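Local coordinates for protein Abbfa_003403 (Acinetobacter baumannii, PDB 4ZXH) that is a four-domain nonribosomal peptide synthetase that probably activates one amino acid, condenses it with an upstream acyl group and releases the product, at residues 662-666 and 675-679; 721-725 and 748-752; 729-733 and 754-758. All coordinates share one frame. Residues are numbered along the deposited sequence.

Contact 1. Residues 662-666 and 675-679; sequences QLLAI and ILELL
Residues 662-665 form an extended beta strand that ends in a loop at Ile666, where psi drops to -14°; residues 675-679 continue a helix that begins just earlier. The two short axes approach to 7.8 Å with an N-to-C angle of 135° (signed crossing -135°), so the helix runs back obliquely across the strand. The register is set by Ala665 and Glu677, whose CA atoms lie 5.1 Å apart. Such close approach fits the small alanine: Ala665 CB meets Glu677 CB at 3.7 Å and Leu678 CD2 at 3.8 Å. Leu663, two residues back on the same strand face, places CD2 3.7 Å from Glu677 CB and 3.5 Å from Glu677 O, whereas Leu664 points away. The Glu677 side chain (chi1 m, chi2 t) extends toward the strand end, where OE1 accepts a weak hydrogen bond from Ile666 N (3.2 Å, 127°). Its OE2 is hydrogen-bonded to Thr667 and Gln715, giving this buried carboxylate polar company. This is the first half of a beta-alpha-beta unit in the adenylation domain: strand 662-665 lies between parallel strands 687-690 and 713-716, while Leu664 packs against helix 699-709 on the other face of the sheet.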
loop_
_atom_site.group_PDB
_atom_site.type_symbol
_atom_site.label_atom_id
_atom_site.label_comp_id
_atom_site.label_asym_id
_atom_site.label_seq_id
_atom_site.Cartn_x
_atom_site.Cartn_y
_atom_site.Cartn_z
ATOM N N GLN A 662 7.771 33.362 -29.648
ATOM C CA GLN A 662 7.488 32.426 -30.719
ATOM C C GLN A 662 6.825 31.175 -30.158
ATOM O O GLN A 662 7.463 30.333 -29.529
ATOM C CB GLN A 662 8.764 32.092 -31.492
ATOM C CG GLN A 662 9.243 33.269 -32.320
ATOM C CD GLN A 662 10.326 32.909 -33.312
ATOM O OE1 GLN A 662 11.148 32.029 -33.064
ATOM N NE2 GLN A 662 10.324 33.584 -34.455
ATOM N N LEU A 663 5.528 31.064 -30.408
ATOM C CA LEU A 663 4.710 30.015 -29.820
ATOM C C LEU A 663 4.394 28.927 -30.827
ATOM O O LEU A 663 3.958 29.218 -31.944
ATOM C CB LEU A 663 3.408 30.612 -29.274
ATOM C CG LEU A 663 2.560 29.771 -28.317
ATOM C CD1 LEU A 663 1.823 30.713 -27.424
ATOM C CD2 LEU A 663 1.571 28.861 -29.055
ATOM N N LEU A 664 4.599 27.673 -30.431
ATOM C CA LEU A 664 4.259 26.556 -31.299
ATOM C C LEU A 664 2.863 26.038 -30.991
ATOM O O LEU A 664 2.655 25.341 -29.995
ATOM C CB LEU A 664 5.268 25.427 -31.166
ATOM C CG LEU A 664 5.048 24.296 -32.170
ATOM C CD1 LEU A 664 5.259 24.805 -33.588
ATOM C CD2 LEU A 664 5.959 23.105 -31.878
ATOM N N ALA A 665 1.914 26.385 -31.858
ATOM C CA ALA A 665 0.540 25.939 -31.723
ATOM C C ALA A 665 0.317 24.525 -32.295
ATOM O O ALA A 665 0.420 24.303 -33.505
ATOM C CB ALA A 665 -0.370 26.925 -32.390
ATOM N N ILE A 666 -0.007 23.574 -31.419
ATOM C CA ILE A 666 -0.136 22.170 -31.817
ATOM C C ILE A 666 -1.521 21.605 -31.567
ATOM O O ILE A 666 -1.847 20.531 -32.046
ATOM C CB ILE A 666 0.853 21.277 -31.064
ATOM C CG1 ILE A 666 0.489 21.241 -29.590
ATOM C CG2 ILE A 666 2.260 21.810 -31.196
ATOM C CD1 ILE A 666 1.522 20.538 -28.775
ATOM N N ILE A 675 -7.258 28.286 -28.474
ATOM C CA ILE A 675 -7.513 29.726 -28.437
ATOM C C ILE A 675 -6.293 30.532 -27.946
ATOM O O ILE A 675 -5.913 31.528 -28.562
ATOM C CB ILE A 675 -8.757 30.022 -27.547
ATOM C CG1 ILE A 675 -10.007 30.007 -28.406
ATOM C CG2 ILE A 675 -8.679 31.360 -26.868
ATOM C CD1 ILE A 675 -9.924 30.996 -29.532
ATOM N N LEU A 676 -5.678 30.092 -26.848
ATOM C CA LEU A 676 -4.491 30.744 -26.297
ATOM C C LEU A 676 -3.306 30.682 -27.259
ATOM O O LEU A 676 -2.551 31.641 -27.400
ATOM C CB LEU A 676 -4.090 30.088 -24.974
ATOM C CG LEU A 676 -2.758 30.530 -24.368
ATOM C CD1 LEU A 676 -2.842 31.954 -23.855
ATOM C CD2 LEU A 676 -2.342 29.583 -23.279
ATOM N N GLU A 677 -3.155 29.531 -27.904
ATOM C CA GLU A 677 -2.032 29.253 -28.783
ATOM C C GLU A 677 -2.107 30.050 -30.077
ATOM O O GLU A 677 -1.088 30.504 -30.606
ATOM C CB GLU A 677 -1.976 27.757 -29.112
ATOM C CG GLU A 677 -2.123 26.829 -27.916
ATOM C CD GLU A 677 -2.079 25.364 -28.322
ATOM O OE1 GLU A 677 -2.059 25.080 -29.542
ATOM O OE2 GLU A 677 -2.076 24.496 -27.423
ATOM N N LEU A 678 -3.316 30.208 -30.596
ATOM C CA LEU A 678 -3.502 30.851 -31.889
ATOM C C LEU A 678 -3.617 32.384 -31.808
ATOM O O LEU A 678 -3.475 33.066 -32.812
ATOM C CB LEU A 678 -4.741 30.265 -32.575
ATOM C CG LEU A 678 -4.681 28.751 -32.848
ATOM C CD1 LEU A 678 -6.044 28.206 -33.317
ATOM C CD2 LEU A 678 -3.566 28.376 -33.849
ATOM N N LEU A 679 -3.851 32.932 -30.621
ATOM C CA LEU A 679 -4.136 34.359 -30.519
ATOM C C LEU A 679 -3.122 35.163 -29.730
ATOM O O LEU A 679 -2.686 36.222 -30.173
ATOM C CB LEU A 679 -5.509 34.581 -29.891
ATOM C CG LEU A 679 -6.708 34.116 -30.712
ATOM C CD1 LEU A 679 -7.999 34.510 -30.005
ATOM C CD2 LEU A 679 -6.639 34.685 -32.121
#

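Contact 2. Residues 721-725 and 748-752; sequences WKMLL and LAEKL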
loop_
_atom_site.group_PDB
_atom_site.type_symbol
_atom_site.label_atom_id
_atom_site.label_comp_id
_atom_site.label_asym_id
_atom_site.label_seq_id
_atom_site.Cartn_x
_atom_site.Cartn_y
_atom_site.Cartn_z
ATOM N N TRP A 721 3.534 15.781 -24.097
ATOM C CA TRP A 721 4.786 15.950 -23.350
ATOM C C TRP A 721 5.484 14.616 -23.156
ATOM O O TRP A 721 6.704 14.531 -23.315
ATOM C CB TRP A 721 4.552 16.614 -21.995
ATOM C CG TRP A 721 4.180 18.068 -22.080
ATOM C CD1 TRP A 721 2.985 18.625 -21.730
ATOM C CD2 TRP A 721 5.002 19.148 -22.550
ATOM N NE1 TRP A 721 3.008 19.988 -21.951
ATOM C CE2 TRP A 721 4.237 20.336 -22.461
ATOM C CE3 TRP A 721 6.308 19.232 -23.048
ATOM C CZ2 TRP A 721 4.723 21.580 -22.842
ATOM C CZ3 TRP A 721 6.795 20.464 -23.424
ATOM C CH2 TRP A 721 6.009 21.625 -23.317
ATOM N N LYS A 722 4.711 13.579 -22.820
ATOM C CA LYS A 722 5.245 12.215 -22.733
ATOM C C LYS A 722 5.871 11.824 -24.063
ATOM O O LYS A 722 6.989 11.310 -24.092
ATOM C CB LYS A 722 4.157 11.197 -22.340
ATOM C CG LYS A 722 3.707 11.270 -20.880
ATOM C CD LYS A 722 2.383 10.537 -20.649
ATOM C CE LYS A 722 1.801 10.830 -19.252
ATOM N NZ LYS A 722 0.386 10.337 -19.116
ATOM N N MET A 723 5.161 12.085 -25.163
ATOM C CA MET A 723 5.646 11.715 -26.502
ATOM C C MET A 723 7.021 12.335 -26.790
ATOM O O MET A 723 7.939 11.670 -27.295
ATOM C CB MET A 723 4.640 12.139 -27.577
ATOM C CG MET A 723 5.044 11.733 -28.989
ATOM S SD MET A 723 3.932 12.332 -30.284
ATOM C CE MET A 723 4.383 14.062 -30.356
ATOM N N LEU A 724 7.150 13.606 -26.430
ATOM C CA LEU A 724 8.383 14.365 -26.588
ATOM C C LEU A 724 9.542 13.797 -25.766
ATOM O O LEU A 724 10.631 13.578 -26.290
ATOM C CB LEU A 724 8.118 15.814 -26.196
ATOM C CG LEU A 724 8.831 16.951 -26.911
ATOM C CD1 LEU A 724 8.740 16.803 -28.420
ATOM C CD2 LEU A 724 8.166 18.231 -26.479
ATOM N N LEU A 725 9.313 13.544 -24.482
ATOM C CA LEU A 725 10.380 13.032 -23.621
ATOM C C LEU A 725 10.794 11.627 -24.023
ATOM O O LEU A 725 11.952 11.249 -23.865
ATOM C CB LEU A 725 9.954 13.048 -22.151
ATOM C CG LEU A 725 9.557 14.434 -21.636
ATOM C CD1 LEU A 725 9.069 14.373 -20.208
ATOM C CD2 LEU A 725 10.698 15.441 -21.786
ATOM N N LEU A 748 6.071 12.930 -14.445
ATOM C CA LEU A 748 6.160 13.785 -15.630
ATOM C C LEU A 748 6.685 15.156 -15.245
ATOM O O LEU A 748 7.405 15.803 -16.003
ATOM C CB LEU A 748 4.806 13.920 -16.322
ATOM C CG LEU A 748 4.768 14.889 -17.511
ATOM C CD1 LEU A 748 5.788 14.509 -18.572
ATOM C CD2 LEU A 748 3.377 14.971 -18.113
ATOM N N ALA A 749 6.328 15.583 -14.045
ATOM C CA ALA A 749 6.731 16.885 -13.556
ATOM C C ALA A 749 8.242 16.966 -13.421
ATOM O O ALA A 749 8.845 17.932 -13.883
ATOM C CB ALA A 749 6.058 17.184 -12.224
ATOM N N GLU A 750 8.868 15.969 -12.795
ATOM C CA GLU A 750 10.312 16.059 -12.608
ATOM C C GLU A 750 11.029 16.021 -13.941
ATOM O O GLU A 750 11.982 16.767 -14.143
ATOM C CB GLU A 750 10.857 14.960 -11.703
ATOM C CG GLU A 750 11.210 15.487 -10.311
ATOM C CD GLU A 750 12.495 16.322 -10.273
ATOM O OE1 GLU A 750 13.513 15.887 -10.850
ATOM O OE2 GLU A 750 12.475 17.430 -9.680
ATOM N N LYS A 751 10.570 15.159 -14.844
ATOM C CA LYS A 751 11.157 15.075 -16.179
ATOM C C LYS A 751 11.064 16.423 -16.889
ATOM O O LYS A 751 12.025 16.874 -17.498
ATOM C CB LYS A 751 10.463 14.000 -17.016
ATOM C CG LYS A 751 10.780 12.548 -16.653
ATOM C CD LYS A 751 9.872 11.629 -17.476
ATOM C CE LYS A 751 10.153 10.157 -17.248
ATOM N NZ LYS A 751 11.420 9.779 -17.897
ATOM N N LEU A 752 9.906 17.070 -16.803
ATOM C CA LEU A 752 9.720 18.372 -17.445
ATOM C C LEU A 752 10.585 19.468 -16.813
ATOM O O LEU A 752 11.210 20.257 -17.518
ATOM C CB LEU A 752 8.249 18.789 -17.397
ATOM C CG LEU A 752 7.314 18.171 -18.438
ATOM C CD1 LEU A 752 5.960 18.806 -18.326
ATOM C CD2 LEU A 752 7.854 18.337 -19.849
#
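Two helical turns meet here through apolar side chains: their axes come no closer than 11.0 Å and cross at 53°, and the shortest CA-CA distance in the register, Lys722 to Leu748, is 7.3 Å. The gap is therefore filled by side chains rather than closed by backbone. Leu725 is the main bump from helix 718-725. With chi1 m and chi2 t it reaches straight across, and Leu725 CD1 settles in a hollow formed by Leu748, Lys751 and Leu752, lying 3.7 Å from Leu748 CD1, 3.5 Å from Lys751 CB and 4.2 Å from Leu752 CD2. Leu748 answers from helix 746-753: its CD1 fits between Trp721 and Leu725, 4.2 Å from Trp721 CB, and just reaches Lys722 CG at 4.5 Å. Deeper in, Leu752 CD2 touches Trp721 CE3 at 3.7 Å, with its CD1 over one face of the indole, so a flat ring meets a branched leucine end. Lys751 contributes its aliphatic base at the exposed margin. In the adenylation domain these helices are the successive crossovers linking parallel strands 713-716, 735-740 and 756-763, consecutive beta-alpha-beta units packed side by side. The Trp721 indole also reaches the sheet, where NE1 donates to Leu738 O and the ring rests on Ala737 and Cys739 of strand 735-740; Leu724, on another side of helix 718-725, packs against helix 699-709.

Contact 3. Residues 729-733 and 754-758; sequences WSGNA and GKVGC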
loop_
_atom_site.group_PDB
_atom_site.type_symbol
_atom_site.label_atom_id
_atom_site.label_comp_id
_atom_site.label_asym_id
_atom_site.label_seq_id
_atom_site.Cartn_x
_atom_site.Cartn_y
_atom_site.Cartn_z
ATOM N N TRP A 729 14.257 14.059 -26.512
ATOM C CA TRP A 729 14.222 15.508 -26.700
ATOM C C TRP A 729 15.255 16.186 -25.818
ATOM O O TRP A 729 15.341 15.900 -24.625
ATOM C CB TRP A 729 12.826 16.056 -26.390
ATOM C CG TRP A 729 12.700 17.555 -26.499
ATOM C CD1 TRP A 729 13.147 18.346 -27.521
ATOM C CD2 TRP A 729 12.055 18.431 -25.571
ATOM N NE1 TRP A 729 12.835 19.665 -27.279
ATOM C CE2 TRP A 729 12.163 19.746 -26.089
ATOM C CE3 TRP A 729 11.403 18.238 -24.347
ATOM C CZ2 TRP A 729 11.645 20.860 -25.429
ATOM C CZ3 TRP A 729 10.886 19.344 -23.692
ATOM C CH2 TRP A 729 11.011 20.642 -24.236
ATOM N N SER A 730 16.027 17.095 -26.401
ATOM C CA SER A 730 17.173 17.685 -25.706
ATOM C C SER A 730 16.799 18.711 -24.620
ATOM O O SER A 730 17.558 18.925 -23.676
ATOM C CB SER A 730 18.108 18.332 -26.730
ATOM O OG SER A 730 19.126 19.082 -26.099
ATOM N N GLY A 731 15.639 19.343 -24.757
ATOM C CA GLY A 731 15.227 20.387 -23.835
ATOM C C GLY A 731 15.567 21.790 -24.322
ATOM O O GLY A 731 16.419 21.969 -25.196
ATOM N N ASN A 732 14.891 22.785 -23.752
ATOM C CA ASN A 732 15.141 24.198 -24.037
ATOM C C ASN A 732 14.952 25.022 -22.763
ATOM O O ASN A 732 13.854 25.049 -22.196
ATOM C CB ASN A 732 14.206 24.705 -25.139
ATOM C CG ASN A 732 14.481 26.156 -25.538
ATOM O OD1 ASN A 732 15.381 26.812 -25.001
ATOM N ND2 ASN A 732 13.688 26.667 -26.485
ATOM N N ALA A 733 16.010 25.699 -22.322
ATOM C CA ALA A 733 15.991 26.391 -21.031
ATOM C C ALA A 733 15.314 27.758 -21.122
ATOM O O ALA A 733 15.080 28.413 -20.104
ATOM C CB ALA A 733 17.413 26.531 -20.480
ATOM N N GLY A 754 13.403 19.546 -15.560
ATOM C CA GLY A 754 14.781 19.533 -16.012
ATOM C C GLY A 754 14.951 19.752 -17.503
ATOM O O GLY A 754 16.077 19.810 -17.997
ATOM N N LYS A 755 13.838 19.886 -18.220
ATOM C CA LYS A 755 13.890 20.070 -19.667
ATOM C C LYS A 755 13.415 21.447 -20.128
ATOM O O LYS A 755 13.729 21.863 -21.245
ATOM C CB LYS A 755 13.069 18.986 -20.368
ATOM C CG LYS A 755 13.688 17.594 -20.295
ATOM C CD LYS A 755 14.953 17.485 -21.136
ATOM C CE LYS A 755 15.597 16.113 -20.974
ATOM N NZ LYS A 755 14.711 15.014 -21.441
ATOM N N VAL A 756 12.666 22.150 -19.280
ATOM C CA VAL A 756 12.141 23.474 -19.632
ATOM C C VAL A 756 12.501 24.559 -18.602
ATOM O O VAL A 756 12.908 24.260 -17.468
ATOM C CB VAL A 756 10.605 23.441 -19.797
ATOM C CG1 VAL A 756 10.209 22.479 -20.903
ATOM C CG2 VAL A 756 9.931 23.053 -18.494
ATOM N N GLY A 757 12.328 25.817 -19.003
ATOM C CA GLY A 757 12.697 26.954 -18.174
ATOM C C GLY A 757 11.622 27.424 -17.209
ATOM O O GLY A 757 11.921 28.070 -16.210
ATOM N N CYS A 758 10.370 27.098 -17.514
ATOM C CA CYS A 758 9.231 27.442 -16.668
ATOM C C CYS A 758 8.062 26.496 -16.979
ATOM O O CYS A 758 7.723 26.276 -18.144
ATOM C CB CYS A 758 8.825 28.903 -16.881
ATOM S SG CYS A 758 7.450 29.507 -15.847
#
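Trp729 adopts chi1 t and chi2 47°, which carries its indole over to residues 754-758 although its CA-CB bond points sideways. Trp729 CH2 lies 3.9 Å from Val756 CG1, which sits at the ring edge near its plane, and Trp729 CZ3 lies 4.0 Å from Lys755 CB. Lys755 bends at its base (chi1 and chi2 both m), then chi3 t and chi4 p lead the ammonium back along the loop, where NZ makes a weak hydrogen bond to Trp729 O (3.4 Å). The firmer link is backbone: Asn732 N donates to Lys755 O at 2.9 Å and 147°. Gly731, at phi/psi 95/161, lets the chains close up, its CA only 3.3 Å from Lys755 O; a CB would be tight against that oxygen and jammed against the preceding carbonyl. Farther along, CA-H...O contacts join Val756 CA to Asn732 O (3.5 Å) and Gly757 CA to Ala733 O (3.4 Å). Asn732 (chi1 t) turns OD1 to Gly734 N, just past its own segment. The two segments lead into neighbouring parallel strands 735-740 and 756-763, with backbone hydrogen bonds pairing Gly757 with Leu735 and Cys758 with Ala737, while Trp729 packs against helices 699-709 and 718-725.

All three contacts lie in the adenylation domain; contacts 1 and 3 involve strands or strand starts of its large mixed sheet, while contact 2 joins two helices packed on it. Contact 1 is buried; contacts 2 and 3 are partly so. Contacts 2 and 3 adjoin (centres 10 Å apart), since helix 746-753 runs on into strand 756-763; Trp721 CZ3 meets Trp729 CZ3 at 4.2 Å. Contact 1 stands 18 to 20 Å from both, centre to centre. Chemistry follows place: a buried carboxylate beside apolar packing in contact 1, apolar interlocking in contact 2, and in contact 3 one backbone hydrogen bond with CA-H...O contacts, flanked by the Trp729 and Lys755 side chains.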